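Local coordinates for hypothetical protein PH1952 (Pyrococcus horikoshii, PDB 1ZJJ) that binds magnesium and is probably a phosphatase of the haloacid dehalogenase (HAD) superfamily, though its natural substrate is not established, at residues E204-I216 with G223-S235. Numbering follows the deposited sequence.
Sequences ELWMVGDRLDTDI and GMKAIMVLTGVSS. With MG (magnesium ion), chain D.
M207 N donates to K225 O and I227 N to M207 O, two of the five backbone hydrogen bonds that pair parallel strands 204-209 and 225-229, joined by helix 212-221 in a beta-alpha-beta crossover of the HAD core sheet. The packing is tight on both faces. On one, V208 CG2 and the ring atom W206 CE3 close on I227 CD1, with helix 256-261 beyond. On the other, I216 of the crossover helix sets CG2 against A226 CB and CD1 against M228 CB (both 3.9 Å), while M224 CE reaches M207 CB.

Toward solvent, K225 lies alongside W206. Its CG stands anti to the backbone N (chi1 179°), laying K225 CD 3.6 Å from the centroid of the W206 five-membered ring in a CH-pi contact, and a bend at chi3 (-71°) keeps CE over the same face. In the ring plane, W206 NE1 donates to E204 OE1, a bond that helps set the rotation of the indole. V233 forms the other outer margin, its CG2 centred over one face of the R211 guanidinium.

Beyond the strands' C-terminal ends, D210 couples the 230-235 loop to the magnesium site. Its OD1 binds the magnesium ion at 2.3 Å, alongside D7, the carbonyl of D9 and three waters. A metal-bound water donates to OD2, and that oxygen's anti lone pair takes V233 N; with the metal, these fix the carboxylate's rotation. D215 OD2, which receives R211 N, positions another metal-bound water from the second shell. The buried D210 O is gripped twice by one residue, by S234 N at 3.0 Å and S234 OG at 2.7 Å.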
loop_
_atom_site.group_PDB
_atom_site.type_symbol
_atom_site.label_atom_id
_atom_site.label_comp_id
_atom_site.label_asym_id
_atom_site.label_seq_id
_atom_site.Cartn_x
_atom_site.Cartn_y
_atom_site.Cartn_z
ATOM N N GLU B 204 -32.407 -5.302 19.113
ATOM C CA GLU B 204 -31.488 -6.435 19.160
ATOM C C GLU B 204 -31.062 -6.450 17.705
ATOM O O GLU B 204 -31.903 -6.588 16.822
ATOM C CB GLU B 204 -32.231 -7.722 19.490
ATOM C CG GLU B 204 -31.432 -8.950 19.146
ATOM C CD GLU B 204 -32.197 -10.229 19.405
ATOM O OE1 GLU B 204 -31.682 -11.294 19.011
ATOM O OE2 GLU B 204 -33.304 -10.176 19.999
ATOM N N LEU B 205 -29.771 -6.302 17.455
ATOM C CA LEU B 205 -29.264 -6.247 16.090
ATOM C C LEU B 205 -28.743 -7.555 15.526
ATOM O O LEU B 205 -28.062 -8.309 16.218
ATOM C CB LEU B 205 -28.143 -5.204 15.999
ATOM C CG LEU B 205 -28.453 -3.779 16.459
ATOM C CD1 LEU B 205 -27.189 -2.927 16.369
ATOM C CD2 LEU B 205 -29.564 -3.199 15.598
ATOM N N TRP B 206 -29.076 -7.804 14.261
ATOM C CA TRP B 206 -28.619 -8.986 13.533
ATOM C C TRP B 206 -27.817 -8.476 12.334
ATOM O O TRP B 206 -28.202 -7.494 11.698
ATOM C CB TRP B 206 -29.789 -9.807 12.996
ATOM C CG TRP B 206 -30.570 -10.583 14.012
ATOM C CD1 TRP B 206 -30.484 -10.495 15.376
ATOM C CD2 TRP B 206 -31.607 -11.531 13.736
ATOM N NE1 TRP B 206 -31.410 -11.327 15.962
ATOM C CE2 TRP B 206 -32.112 -11.974 14.978
ATOM C CE3 TRP B 206 -32.159 -12.046 12.555
ATOM C CZ2 TRP B 206 -33.148 -12.911 15.077
ATOM C CZ3 TRP B 206 -33.190 -12.977 12.650
ATOM C CH2 TRP B 206 -33.673 -13.398 13.905
ATOM N N MET B 207 -26.710 -9.141 12.031
ATOM C CA MET B 207 -25.864 -8.766 10.899
ATOM C C MET B 207 -25.823 -9.935 9.922
ATOM O O MET B 207 -25.486 -11.055 10.298
ATOM C CB MET B 207 -24.444 -8.456 11.375
ATOM C CG MET B 207 -23.474 -8.050 10.270
ATOM S SD MET B 207 -23.901 -6.458 9.541
ATOM C CE MET B 207 -23.509 -6.753 7.794
ATOM N N VAL B 208 -26.175 -9.674 8.671
ATOM C CA VAL B 208 -26.170 -10.713 7.651
ATOM C C VAL B 208 -25.137 -10.361 6.582
ATOM O O VAL B 208 -25.251 -9.326 5.915
ATOM C CB VAL B 208 -27.553 -10.844 6.982
ATOM C CG1 VAL B 208 -27.508 -11.917 5.920
ATOM C CG2 VAL B 208 -28.626 -11.142 8.028
ATOM N N GLY B 209 -24.128 -11.214 6.422
ATOM C CA GLY B 209 -23.091 -10.945 5.435
ATOM C C GLY B 209 -22.481 -12.182 4.812
ATOM O O GLY B 209 -22.829 -13.308 5.175
ATOM N N ASP B 210 -21.568 -11.977 3.863
ATOM C CA ASP B 210 -20.906 -13.091 3.189
ATOM C C ASP B 210 -19.398 -13.085 3.414
ATOM O O ASP B 210 -18.707 -13.994 2.957
ATOM C CB ASP B 210 -21.179 -13.054 1.685
ATOM C CG ASP B 210 -20.525 -11.871 1.017
ATOM O OD1 ASP B 210 -20.803 -10.749 1.472
ATOM O OD2 ASP B 210 -19.742 -12.061 0.060
ATOM N N ARG B 211 -18.888 -12.062 4.098
ATOM C CA ARG B 211 -17.454 -11.977 4.381
ATOM C C ARG B 211 -17.168 -12.139 5.873
ATOM O O ARG B 211 -17.735 -11.440 6.708
ATOM C CB ARG B 211 -16.870 -10.644 3.899
ATOM C CG ARG B 211 -16.702 -10.532 2.383
ATOM C CD ARG B 211 -16.148 -9.157 1.974
ATOM N NE ARG B 211 -16.227 -8.956 0.530
ATOM C CZ ARG B 211 -15.245 -9.227 -0.327
ATOM N NH1 ARG B 211 -14.087 -9.705 0.107
ATOM N NH2 ARG B 211 -15.427 -9.034 -1.628
ATOM N N LEU B 212 -16.271 -13.059 6.195
ATOM C CA LEU B 212 -15.909 -13.320 7.580
ATOM C C LEU B 212 -15.100 -12.190 8.204
ATOM O O LEU B 212 -15.372 -11.768 9.327
ATOM C CB LEU B 212 -15.130 -14.637 7.664
ATOM C CG LEU B 212 -15.989 -15.899 7.523
ATOM C CD1 LEU B 212 -15.158 -17.061 6.994
ATOM C CD2 LEU B 212 -16.607 -16.236 8.887
ATOM N N ASP B 213 -14.110 -11.701 7.463
ATOM C CA ASP B 213 -13.232 -10.631 7.929
ATOM C C ASP B 213 -13.886 -9.271 8.163
ATOM O O ASP B 213 -13.353 -8.460 8.916
ATOM C CB ASP B 213 -12.073 -10.469 6.951
ATOM C CG ASP B 213 -12.542 -10.114 5.561
ATOM O OD1 ASP B 213 -12.771 -8.918 5.299
ATOM O OD2 ASP B 213 -12.703 -11.037 4.737
ATOM N N THR B 214 -15.020 -8.997 7.522
ATOM C CA THR B 214 -15.688 -7.717 7.745
ATOM C C THR B 214 -17.065 -7.899 8.380
ATOM O O THR B 214 -17.293 -7.488 9.518
ATOM C CB THR B 214 -15.855 -6.909 6.434
ATOM O OG1 THR B 214 -16.507 -7.715 5.449
ATOM C CG2 THR B 214 -14.508 -6.451 5.914
ATOM N N ASP B 215 -17.974 -8.533 7.645
ATOM C CA ASP B 215 -19.330 -8.747 8.136
ATOM C C ASP B 215 -19.422 -9.527 9.449
ATOM O O ASP B 215 -19.964 -9.030 10.435
ATOM C CB ASP B 215 -20.162 -9.446 7.061
ATOM C CG ASP B 215 -20.233 -8.648 5.781
ATOM O OD1 ASP B 215 -20.457 -7.423 5.864
ATOM O OD2 ASP B 215 -20.071 -9.237 4.698
ATOM N N ILE B 216 -18.892 -10.742 9.467
ATOM C CA ILE B 216 -18.973 -11.552 10.676
ATOM C C ILE B 216 -18.108 -11.004 11.810
ATOM O O ILE B 216 -18.514 -11.029 12.971
ATOM C CB ILE B 216 -18.606 -13.020 10.376
ATOM C CG1 ILE B 216 -19.498 -13.544 9.249
ATOM C CG2 ILE B 216 -18.798 -13.878 11.620
ATOM C CD1 ILE B 216 -20.995 -13.367 9.507
ATOM N N GLY B 223 -21.469 -7.541 19.357
ATOM C CA GLY B 223 -22.601 -8.291 19.878
ATOM C C GLY B 223 -23.855 -8.397 19.033
ATOM O O GLY B 223 -24.970 -8.422 19.560
ATOM N N MET B 224 -23.683 -8.455 17.722
ATOM C CA MET B 224 -24.811 -8.597 16.815
ATOM C C MET B 224 -24.860 -10.072 16.452
ATOM O O MET B 224 -23.815 -10.722 16.373
ATOM C CB MET B 224 -24.579 -7.798 15.535
ATOM C CG MET B 224 -24.293 -6.334 15.739
ATOM S SD MET B 224 -23.673 -5.630 14.209
ATOM C CE MET B 224 -25.200 -5.458 13.252
ATOM N N LYS B 225 -26.055 -10.612 16.238
ATOM C CA LYS B 225 -26.152 -12.011 15.846
ATOM C C LYS B 225 -25.414 -12.109 14.515
ATOM O O LYS B 225 -25.727 -11.377 13.572
ATOM C CB LYS B 225 -27.614 -12.430 15.669
ATOM C CG LYS B 225 -27.787 -13.880 15.222
ATOM C CD LYS B 225 -29.247 -14.225 14.966
ATOM C CE LYS B 225 -30.047 -14.289 16.254
ATOM N NZ LYS B 225 -29.599 -15.427 17.106
ATOM N N ALA B 226 -24.434 -13.004 14.445
ATOM C CA ALA B 226 -23.627 -13.173 13.237
ATOM C C ALA B 226 -24.192 -14.218 12.275
ATOM O O ALA B 226 -24.013 -15.428 12.460
ATOM C CB ALA B 226 -22.181 -13.533 13.627
ATOM N N ILE B 227 -24.868 -13.741 11.236
ATOM C CA ILE B 227 -25.466 -14.627 10.247
ATOM C C ILE B 227 -24.716 -14.564 8.929
ATOM O O ILE B 227 -24.596 -13.503 8.320
ATOM C CB ILE B 227 -26.934 -14.249 9.969
ATOM C CG1 ILE B 227 -27.713 -14.158 11.285
ATOM C CG2 ILE B 227 -27.559 -15.280 9.028
ATOM C CD1 ILE B 227 -29.122 -13.610 11.126
ATOM N N MET B 228 -24.206 -15.702 8.484
ATOM C CA MET B 228 -23.487 -15.737 7.225
ATOM C C MET B 228 -24.292 -16.488 6.176
ATOM O O MET B 228 -24.918 -17.511 6.466
ATOM C CB MET B 228 -22.120 -16.409 7.400
ATOM C CG MET B 228 -21.239 -16.311 6.163
ATOM S SD MET B 228 -19.604 -17.066 6.351
ATOM C CE MET B 228 -19.787 -18.543 5.373
ATOM N N VAL B 229 -24.298 -15.957 4.958
ATOM C CA VAL B 229 -24.992 -16.614 3.856
ATOM C C VAL B 229 -23.910 -17.168 2.939
ATOM O O VAL B 229 -22.773 -16.689 2.952
ATOM C CB VAL B 229 -25.907 -15.642 3.077
ATOM C CG1 VAL B 229 -27.094 -15.248 3.943
ATOM C CG2 VAL B 229 -25.120 -14.415 2.632
ATOM N N LEU B 230 -24.253 -18.174 2.147
ATOM C CA LEU B 230 -23.274 -18.803 1.265
ATOM C C LEU B 230 -23.303 -18.314 -0.189
ATOM O O LEU B 230 -22.621 -18.871 -1.050
ATOM C CB LEU B 230 -23.469 -20.320 1.319
ATOM C CG LEU B 230 -23.445 -20.863 2.750
ATOM C CD1 LEU B 230 -23.776 -22.344 2.761
ATOM C CD2 LEU B 230 -22.083 -20.617 3.362
ATOM N N THR B 231 -24.085 -17.271 -0.452
ATOM C CA THR B 231 -24.210 -16.711 -1.797
ATOM C C THR B 231 -23.067 -15.775 -2.165
ATOM O O THR B 231 -23.051 -15.209 -3.263
ATOM C CB THR B 231 -25.524 -15.907 -1.958
ATOM O OG1 THR B 231 -25.645 -14.956 -0.890
ATOM C CG2 THR B 231 -26.732 -16.836 -1.969
ATOM N N GLY B 232 -22.112 -15.610 -1.255
ATOM C CA GLY B 232 -21.014 -14.697 -1.515
ATOM C C GLY B 232 -19.599 -15.241 -1.537
ATOM O O GLY B 232 -19.329 -16.293 -2.113
ATOM N N VAL B 233 -18.699 -14.505 -0.887
ATOM C CA VAL B 233 -17.277 -14.835 -0.839
ATOM C C VAL B 233 -16.864 -16.006 0.054
ATOM O O VAL B 233 -15.996 -16.790 -0.318
ATOM C CB VAL B 233 -16.446 -13.585 -0.423
ATOM C CG1 VAL B 233 -14.968 -13.935 -0.346
ATOM C CG2 VAL B 233 -16.660 -12.467 -1.422
ATOM N N SER B 234 -17.489 -16.129 1.218
ATOM C CA SER B 234 -17.140 -17.186 2.160
ATOM C C SER B 234 -17.870 -18.519 2.010
ATOM O O SER B 234 -18.969 -18.591 1.464
ATOM C CB SER B 234 -17.340 -16.673 3.584
ATOM O OG SER B 234 -16.613 -15.479 3.797
ATOM N N SER B 235 -17.237 -19.570 2.520
ATOM C CA SER B 235 -17.787 -20.924 2.487
ATOM C C SER B 235 -17.694 -21.524 3.885
ATOM O O SER B 235 -16.988 -20.999 4.741
ATOM C CB SER B 235 -16.997 -21.791 1.509
ATOM O OG SER B 235 -15.636 -21.865 1.899
HETATM MG MG MG D . -20.382 -8.685 0.653
HETATM O O HOH W 1 -27.763 -9.191 19.167
HETATM O O HOH W 2 -18.794 -9.598 -0.486
HETATM O O HOH W 3 -19.145 -8.298 2.367
HETATM O O HOH W 4 -19.925 -6.823 -0.065
#